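Local atomic coordinates of putative xanthine dehydrogenase YAGS fad-binding subunit (Escherichia coli, PDB entry 5G5G), a protein that probably oxidises aldehydes as the molybdenum-binding subunit of a periplasmic aldehyde oxidase, holding a pterin cytosine dinucleotide cofactor. Residues Q287-I299 with A360-I374. Sequence-based numbering, arbitrary orientation.
Sequences QHLRIGADQSGKI and ALEIAIDELAEKAGI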
ATOM      1  N   GLN C 287      -3.910  12.086  21.699  1.00 13.95           N
ATOM      2  CA  GLN C 287      -3.212  13.352  21.914  1.00 13.79           C
ATOM      3  C   GLN C 287      -4.137  14.401  22.523  1.00 14.50           C
ATOM      4  O   GLN C 287      -5.285  14.546  22.079  1.00 14.65           O
ATOM      5  CB  GLN C 287      -2.670  13.883  20.613  1.00 13.46           C
ATOM      6  CG  GLN C 287      -1.731  12.908  19.892  1.00 13.20           C
ATOM      7  CD  GLN C 287      -1.200  13.483  18.618  1.00 12.88           C
ATOM      8  OE1 GLN C 287      -0.614  14.573  18.581  1.00 13.03           O
ATOM      9  NE2 GLN C 287      -1.333  12.734  17.577  1.00 12.79           N
ATOM     10  N   HIS C 288      -3.613  15.151  23.474  1.00 14.58           N
ATOM     11  CA  HIS C 288      -4.390  16.196  24.152  1.00 15.25           C
ATOM     12  C   HIS C 288      -3.689  17.537  23.922  1.00 14.82           C
ATOM     13  O   HIS C 288      -2.532  17.704  24.330  1.00 14.58           O
ATOM     14  CB  HIS C 288      -4.500  15.845  25.630  1.00 16.56           C
ATOM     15  CG  HIS C 288      -5.406  16.747  26.394  1.00 18.09           C
ATOM     16  ND1 HIS C 288      -5.296  16.926  27.755  1.00 20.08           N
ATOM     17  CD2 HIS C 288      -6.423  17.538  25.991  1.00 18.60           C
ATOM     18  CE1 HIS C 288      -6.232  17.778  28.160  1.00 20.55           C
ATOM     19  NE2 HIS C 288      -6.930  18.161  27.103  1.00 19.46           N
ATOM     20  N   LEU C 289      -4.392  18.477  23.282  0.50 14.70           N
ATOM     21  CA  LEU C 289      -3.851  19.780  22.912  0.50 14.50           C
ATOM     22  C   LEU C 289      -4.656  20.881  23.578  0.50 15.04           C
ATOM     23  O   LEU C 289      -5.894  20.914  23.454  0.50 14.77           O
ATOM     24  CB  LEU C 289      -3.902  19.952  21.401  0.50 14.34           C
ATOM     25  CG  LEU C 289      -2.686  19.354  20.707  0.50 13.83           C
ATOM     26  CD1 LEU C 289      -2.971  19.098  19.237  0.50 13.98           C
ATOM     27  CD2 LEU C 289      -1.495  20.279  20.820  0.50 14.04           C
ATOM     28  N   ARG C 290      -3.951  21.765  24.281  1.00 15.15           N
ATOM     29  CA  ARG C 290      -4.564  22.920  24.925  1.00 16.00           C
ATOM     30  C   ARG C 290      -3.758  24.133  24.433  1.00 15.68           C
ATOM     31  O   ARG C 290      -2.541  24.225  24.698  1.00 15.66           O
ATOM     32  CB  ARG C 290      -4.527  22.789  26.432  1.00 17.54           C
ATOM     33  CG  ARG C 290      -5.193  21.502  26.925  1.00 19.04           C
ATOM     34  CD  ARG C 290      -4.807  21.260  28.363  1.00 20.82           C
ATOM     35  NE  ARG C 290      -5.561  22.114  29.202  1.00 23.29           N
ATOM     36  CZ  ARG C 290      -5.251  22.438  30.475  1.00 26.40           C
ATOM     37  NH1 ARG C 290      -4.119  21.986  31.072  1.00 27.06           N
ATOM     38  NH2 ARG C 290      -6.079  23.221  31.163  1.00 26.67           N
ATOM     39  N   ILE C 291      -4.409  25.009  23.674  1.00 15.06           N
ATOM     40  CA  ILE C 291      -3.739  26.172  23.085  1.00 15.03           C
ATOM     41  C   ILE C 291      -4.547  27.423  23.356  1.00 15.63           C
ATOM     42  O   ILE C 291      -5.728  27.459  23.115  1.00 15.42           O
ATOM     43  CB  ILE C 291      -3.525  26.044  21.571  1.00 14.74           C
ATOM     44  CG1 ILE C 291      -3.080  24.601  21.221  1.00 14.78           C
ATOM     45  CG2 ILE C 291      -2.514  27.081  21.107  1.00 14.73           C
ATOM     46  CD1 ILE C 291      -2.840  24.324  19.752  1.00 14.93           C
ATOM     47  N   GLY C 292      -3.861  28.465  23.836  1.00 15.61           N
ATOM     48  CA  GLY C 292      -4.480  29.750  24.070  1.00 16.40           C
ATOM     49  C   GLY C 292      -3.762  30.875  23.393  1.00 16.40           C
ATOM     50  O   GLY C 292      -2.525  30.817  23.228  1.00 16.18           O
ATOM     51  N   ALA C 293      -4.535  31.891  23.014  1.00 16.89           N
ATOM     52  CA  ALA C 293      -4.013  33.091  22.367  1.00 17.22           C
ATOM     53  C   ALA C 293      -4.580  34.344  23.018  1.00 18.45           C
ATOM     54  O   ALA C 293      -5.602  34.309  23.703  1.00 18.69           O
ATOM     55  CB  ALA C 293      -4.389  33.088  20.886  1.00 16.63           C
ATOM     56  N   ASP C 294      -3.894  35.454  22.791  1.00 19.64           N
ATOM     57  CA  ASP C 294      -4.351  36.727  23.294  1.00 21.63           C
ATOM     58  C   ASP C 294      -5.420  37.332  22.372  1.00 23.13           C
ATOM     59  O   ASP C 294      -5.779  36.716  21.349  1.00 22.10           O
ATOM     60  CB  ASP C 294      -3.165  37.668  23.582  1.00 22.41           C
ATOM     61  CG  ASP C 294      -2.470  38.214  22.334  1.00 22.76           C
ATOM     62  OD1 ASP C 294      -2.973  38.143  21.184  1.00 22.60           O
ATOM     63  OD2 ASP C 294      -1.380  38.792  22.560  1.00 23.93           O
ATOM     64  N   GLN C 295      -5.869  38.544  22.729  1.00 26.42           N
ATOM     65  CA  GLN C 295      -6.867  39.293  21.963  1.00 29.65           C
ATOM     66  C   GLN C 295      -6.451  39.574  20.513  1.00 30.70           C
ATOM     67  O   GLN C 295      -7.304  39.696  19.677  1.00 32.53           O
ATOM     68  CB  GLN C 295      -7.235  40.622  22.696  1.00 32.23           C
ATOM     69  CG  GLN C 295      -8.075  40.338  23.943  1.00 35.82           C
ATOM     70  CD  GLN C 295      -8.341  41.540  24.854  1.00 38.15           C
ATOM     71  OE1 GLN C 295      -7.818  42.657  24.654  1.00 39.67           O
ATOM     72  NE2 GLN C 295      -9.168  41.307  25.883  1.00 39.77           N
ATOM     73  N   SER C 296      -5.151  39.652  20.231  1.00 30.02           N
ATOM     74  CA  SER C 296      -4.635  39.833  18.849  1.00 30.29           C
ATOM     75  C   SER C 296      -4.399  38.544  18.055  1.00 28.39           C
ATOM     76  O   SER C 296      -4.103  38.578  16.869  1.00 29.18           O
ATOM     77  CB  SER C 296      -3.352  40.707  18.918  1.00 32.57           C
ATOM     78  OG  SER C 296      -2.255  40.003  19.537  1.00 35.50           O
ATOM     79  N   GLY C 297      -4.598  37.386  18.674  1.00 25.06           N
ATOM     80  CA  GLY C 297      -4.397  36.119  18.010  1.00 22.92           C
ATOM     81  C   GLY C 297      -3.004  35.553  18.143  1.00 21.47           C
ATOM     82  O   GLY C 297      -2.721  34.486  17.569  1.00 20.50           O
ATOM     83  N   LYS C 298      -2.165  36.182  18.953  1.00 20.50           N
ATOM     84  CA  LYS C 298      -0.842  35.640  19.293  1.00 20.41           C
ATOM     85  C   LYS C 298      -0.993  34.530  20.322  1.00 18.54           C
ATOM     86  O   LYS C 298      -1.519  34.754  21.421  1.00 17.89           O
ATOM     87  CB  LYS C 298       0.096  36.716  19.885  1.00 22.77           C
ATOM     88  CG  LYS C 298       0.606  37.719  18.838  1.00 26.51           C
ATOM     89  CD  LYS C 298       1.779  37.105  18.074  1.00 28.92           C
ATOM     90  CE  LYS C 298       2.281  37.941  16.912  1.00 32.51           C
ATOM     91  NZ  LYS C 298       2.642  39.309  17.344  1.00 37.41           N
ATOM     92  N   ILE C 299      -0.515  33.347  19.968  1.00 16.52           N
ATOM     93  CA  ILE C 299      -0.503  32.226  20.900  1.00 16.25           C
ATOM     94  C   ILE C 299       0.366  32.616  22.076  1.00 16.44           C
ATOM     95  O   ILE C 299       1.470  33.130  21.885  1.00 16.45           O
ATOM     96  CB  ILE C 299       0.034  30.960  20.220  1.00 15.58           C
ATOM     97  CG1 ILE C 299      -0.963  30.510  19.153  1.00 15.42           C
ATOM     98  CG2 ILE C 299       0.303  29.842  21.231  1.00 15.56           C
ATOM     99  CD1 ILE C 299      -0.432  29.423  18.240  1.00 15.29           C
ATOM    100  N   ALA C 360      -2.922  15.981  14.559  1.00 12.01           N
ATOM    101  CA  ALA C 360      -3.600  16.633  15.685  1.00 12.81           C
ATOM    102  C   ALA C 360      -3.379  18.159  15.721  1.00 13.13           C
ATOM    103  O   ALA C 360      -4.364  18.904  15.771  1.00 12.77           O
ATOM    104  CB  ALA C 360      -3.178  16.001  16.989  1.00 13.49           C
ATOM    105  N   LEU C 361      -2.119  18.611  15.789  1.00 12.46           N
ATOM    106  CA  LEU C 361      -1.845  20.004  15.982  1.00 13.17           C
ATOM    107  C   LEU C 361      -2.497  20.899  14.927  1.00 13.24           C
ATOM    108  O   LEU C 361      -3.023  21.990  15.259  1.00 13.36           O
ATOM    109  CB  LEU C 361      -0.312  20.272  16.032  1.00 12.94           C
ATOM    110  CG  LEU C 361       0.144  21.712  16.065  1.00 13.05           C
ATOM    111  CD1 LEU C 361      -0.358  22.346  17.377  1.00 13.51           C
ATOM    112  CD2 LEU C 361       1.655  21.749  15.989  1.00 13.25           C
ATOM    113  N   GLU C 362      -2.455  20.465  13.665  1.00 12.60           N
ATOM    114  CA  GLU C 362      -2.933  21.304  12.553  1.00 12.70           C
ATOM    115  C   GLU C 362      -4.462  21.366  12.437  1.00 12.88           C
ATOM    116  O   GLU C 362      -4.995  22.326  11.894  1.00 13.23           O
ATOM    117  CB  GLU C 362      -2.253  20.870  11.240  1.00 11.95           C
ATOM    118  CG  GLU C 362      -0.757  21.106  11.305  1.00 12.06           C
ATOM    119  CD  GLU C 362      -0.403  22.591  11.462  1.00 13.30           C
ATOM    120  OE1 GLU C 362      -0.822  23.388  10.587  1.00 12.94           O
ATOM    121  OE2 GLU C 362       0.322  22.970  12.455  1.00 14.62           O
ATOM    122  N   ILE C 363      -5.159  20.421  13.060  1.00 12.26           N
ATOM    123  CA  ILE C 363      -6.628  20.620  13.292  1.00 12.30           C
ATOM    124  C   ILE C 363      -6.823  21.612  14.433  1.00 12.78           C
ATOM    125  O   ILE C 363      -7.650  22.507  14.318  1.00 13.81           O
ATOM    126  CB  ILE C 363      -7.403  19.308  13.598  1.00 12.35           C
ATOM    127  CG1 ILE C 363      -7.270  18.318  12.447  1.00 12.17           C
ATOM    128  CG2 ILE C 363      -8.851  19.610  13.909  1.00 12.56           C
ATOM    129  CD1 ILE C 363      -7.896  16.937  12.684  1.00 12.42           C
ATOM    130  N   ALA C 364      -6.116  21.432  15.547  1.00 12.38           N
ATOM    131  CA  ALA C 364      -6.228  22.316  16.711  1.00 12.88           C
ATOM    132  C   ALA C 364      -5.987  23.765  16.341  1.00 13.13           C
ATOM    133  O   ALA C 364      -6.728  24.663  16.751  1.00 13.88           O
ATOM    134  CB  ALA C 364      -5.312  21.871  17.870  1.00 13.04           C
ATOM    135  N   ILE C 365      -4.985  24.005  15.485  1.00 12.72           N
ATOM    136  CA  ILE C 365      -4.698  25.360  15.044  1.00 12.63           C
ATOM    137  C   ILE C 365      -5.874  25.897  14.206  1.00 12.96           C
ATOM    138  O   ILE C 365      -6.250  27.058  14.351  1.00 13.50           O
ATOM    139  CB  ILE C 365      -3.364  25.374  14.238  1.00 12.50           C
ATOM    140  CG1 ILE C 365      -2.130  25.135  15.164  1.00 12.69           C
ATOM    141  CG2 ILE C 365      -3.158  26.679  13.451  1.00 12.69           C
ATOM    142  CD1 ILE C 365      -1.866  26.176  16.210  1.00 13.38           C
ATOM    143  N   ASP C 366      -6.434  25.074  13.328  1.00 12.99           N
ATOM    144  CA  ASP C 366      -7.623  25.452  12.558  1.00 13.48           C
ATOM    145  C   ASP C 366      -8.762  25.799  13.517  1.00 14.22           C
ATOM    146  O   ASP C 366      -9.468  26.792  13.302  1.00 15.01           O
ATOM    147  CB  ASP C 366      -8.038  24.352  11.595  1.00 13.47           C
ATOM    148  CG  ASP C 366      -8.912  24.872  10.459  1.00 13.99           C
ATOM    149  OD1 ASP C 366      -8.438  25.708   9.670  1.00 14.21           O
ATOM    150  OD2 ASP C 366     -10.061  24.414  10.346  1.00 14.99           O
ATOM    151  N   GLU C 367      -8.947  25.002  14.575  1.00 14.63           N
ATOM    152  CA  GLU C 367      -9.995  25.300  15.586  1.00 15.32           C
ATOM    153  C   GLU C 367      -9.759  26.616  16.318  1.00 15.67           C
ATOM    154  O   GLU C 367     -10.694  27.396  16.519  1.00 16.10           O
ATOM    155  CB  GLU C 367     -10.170  24.168  16.601  1.00 15.88           C
ATOM    156  CG  GLU C 367     -10.577  22.820  15.958  1.00 15.83           C
ATOM    157  CD  GLU C 367     -11.022  21.776  16.961  1.00 16.32           C
ATOM    158  OE1 GLU C 367     -11.909  22.143  17.751  1.00 17.42           O
ATOM    159  OE2 GLU C 367     -10.487  20.644  16.938  1.00 15.36           O
ATOM    160  N   LEU C 368      -8.495  26.859  16.709  1.00 15.09           N
ATOM    161  CA  LEU C 368      -8.182  28.074  17.417  1.00 15.05           C
ATOM    162  C   LEU C 368      -8.330  29.303  16.532  1.00 15.08           C
ATOM    163  O   LEU C 368      -8.881  30.295  16.959  1.00 15.21           O
ATOM    164  CB  LEU C 368      -6.796  27.989  18.056  1.00 14.92           C
ATOM    165  CG  LEU C 368      -6.389  29.165  18.942  1.00 15.11           C
ATOM    166  CD1 LEU C 368      -7.326  29.443  20.121  1.00 15.92           C
ATOM    167  CD2 LEU C 368      -4.964  28.926  19.425  1.00 14.96           C
ATOM    168  N   ALA C 369      -7.890  29.207  15.272  1.00 15.00           N
ATOM    169  CA  ALA C 369      -8.006  30.317  14.326  1.00 15.14           C
ATOM    170  C   ALA C 369      -9.500  30.680  14.115  1.00 15.87           C
ATOM    171  O   ALA C 369      -9.882  31.847  14.127  1.00 16.00           O
ATOM    172  CB  ALA C 369      -7.332  29.962  13.000  1.00 14.53           C
ATOM    173  N   GLU C 370     -10.329  29.661  13.999  1.00 16.38           N
ATOM    174  CA  GLU C 370     -11.755  29.840  13.806  1.00 18.02           C
ATOM    175  C   GLU C 370     -12.358  30.546  15.006  1.00 18.53           C
ATOM    176  O   GLU C 370     -13.088  31.497  14.867  1.00 18.20           O
ATOM    177  CB  GLU C 370     -12.427  28.471  13.584  1.00 19.03           C
ATOM    178  CG  GLU C 370     -13.933  28.549  13.496  1.00 20.21           C
ATOM    179  CD  GLU C 370     -14.582  27.223  13.204  1.00 21.19           C
ATOM    180  OE1 GLU C 370     -14.119  26.205  13.731  1.00 21.80           O
ATOM    181  OE2 GLU C 370     -15.572  27.213  12.436  1.00 21.83           O
ATOM    182  N   LYS C 371     -12.001  30.104  16.201  1.00 18.65           N
ATOM    183  CA  LYS C 371     -12.494  30.709  17.424  1.00 19.77           C
ATOM    184  C   LYS C 371     -12.062  32.163  17.565  1.00 19.27           C
ATOM    185  O   LYS C 371     -12.869  33.010  17.999  1.00 19.69           O
ATOM    186  CB  LYS C 371     -12.018  29.902  18.626  1.00 21.93           C
ATOM    187  CG  LYS C 371     -12.859  29.993  19.872  1.00 25.50           C
ATOM    188  CD  LYS C 371     -12.758  28.608  20.515  1.00 27.23           C
ATOM    189  CE  LYS C 371     -13.152  28.653  21.945  1.00 28.96           C
ATOM    190  NZ  LYS C 371     -13.073  27.248  22.455  1.00 28.22           N
ATOM    191  N   ALA C 372     -10.824  32.461  17.174  1.00 18.13           N
ATOM    192  CA  ALA C 372     -10.284  33.817  17.193  1.00 18.26           C
ATOM    193  C   ALA C 372     -10.828  34.704  16.085  1.00 18.16           C
ATOM    194  O   ALA C 372     -10.614  35.945  16.127  1.00 18.93           O
ATOM    195  CB  ALA C 372      -8.787  33.773  17.103  1.00 17.88           C
ATOM    196  N   GLY C 373     -11.515  34.138  15.101  1.00 17.54           N
ATOM    197  CA  GLY C 373     -11.980  34.954  13.954  1.00 18.15           C
ATOM    198  C   GLY C 373     -10.867  35.356  12.968  1.00 17.84           C
ATOM    199  O   GLY C 373     -10.915  36.435  12.372  1.00 18.25           O
ATOM    200  N   ILE C 374      -9.839  34.514  12.815  1.00 17.25           N
ATOM    201  CA  ILE C 374      -8.668  34.862  11.995  1.00 16.69           C
ATOM    202  C   ILE C 374      -8.529  33.787  10.950  1.00 16.46           C
ATOM    203  O   ILE C 374      -8.609  32.614  11.265  1.00 16.07           O
ATOM    204  CB  ILE C 374      -7.401  34.954  12.880  1.00 16.66           C
ATOM    205  CG1 ILE C 374      -7.594  36.076  13.945  1.00 17.44           C
ATOM    206  CG2 ILE C 374      -6.159  35.193  12.035  1.00 16.66           C
ATOM    207  CD1 ILE C 374      -6.447  36.142  14.937  1.00 17.52           C
TER
HETATM  208  O   HOH W   1      -8.496  37.595  17.339  1.00 40.38           O
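Ile291 and Leu368 meet at the middle of an apolar contact between strand 287-293 and helix 360-372. Their side chains cross obliquely, and Ile291 CG2 presses on Leu368 CD2 at 3.5 Å, tighter than usual for two carbons. Leu368 CG is anti to its own N (chi1 -175°), which carries both methyls up to the strand. Ile291 CD1 reaches the other way, to Ala364 CB at 4.0 Å, and also touches the ends of Leu361 and Ile365. In one of its two conformers, Leu289 CD1 lies over the helix backbone near Leu361 CA, beside the methyls of Ala360 and Ala364, so this placement is less certain. Beyond the turn, Ile299 CD1 meets Ile365 CD1 at 4.1 Å, the side chains nearly perpendicular.

Polar groups sit at the ends. The Gln287 amide rests against Ala360 CB, and its OE1 is hydrogen-bonded to His304. In the type I turn, Asp294 OD1 accepts from Ser296 OG (2.6 Å) and Lys298 N on opposite faces of its carboxylate. Gly297 in this turn packs its CA against Ile374 CD1 at 3.7 Å. Ile374 follows Gly373 in the Schellman motif ending the helix, its N bonded to Ala369 O.

The helix thus packs on one face of a mixed sheet by van der Waals contact, with small alanines permitting close approach.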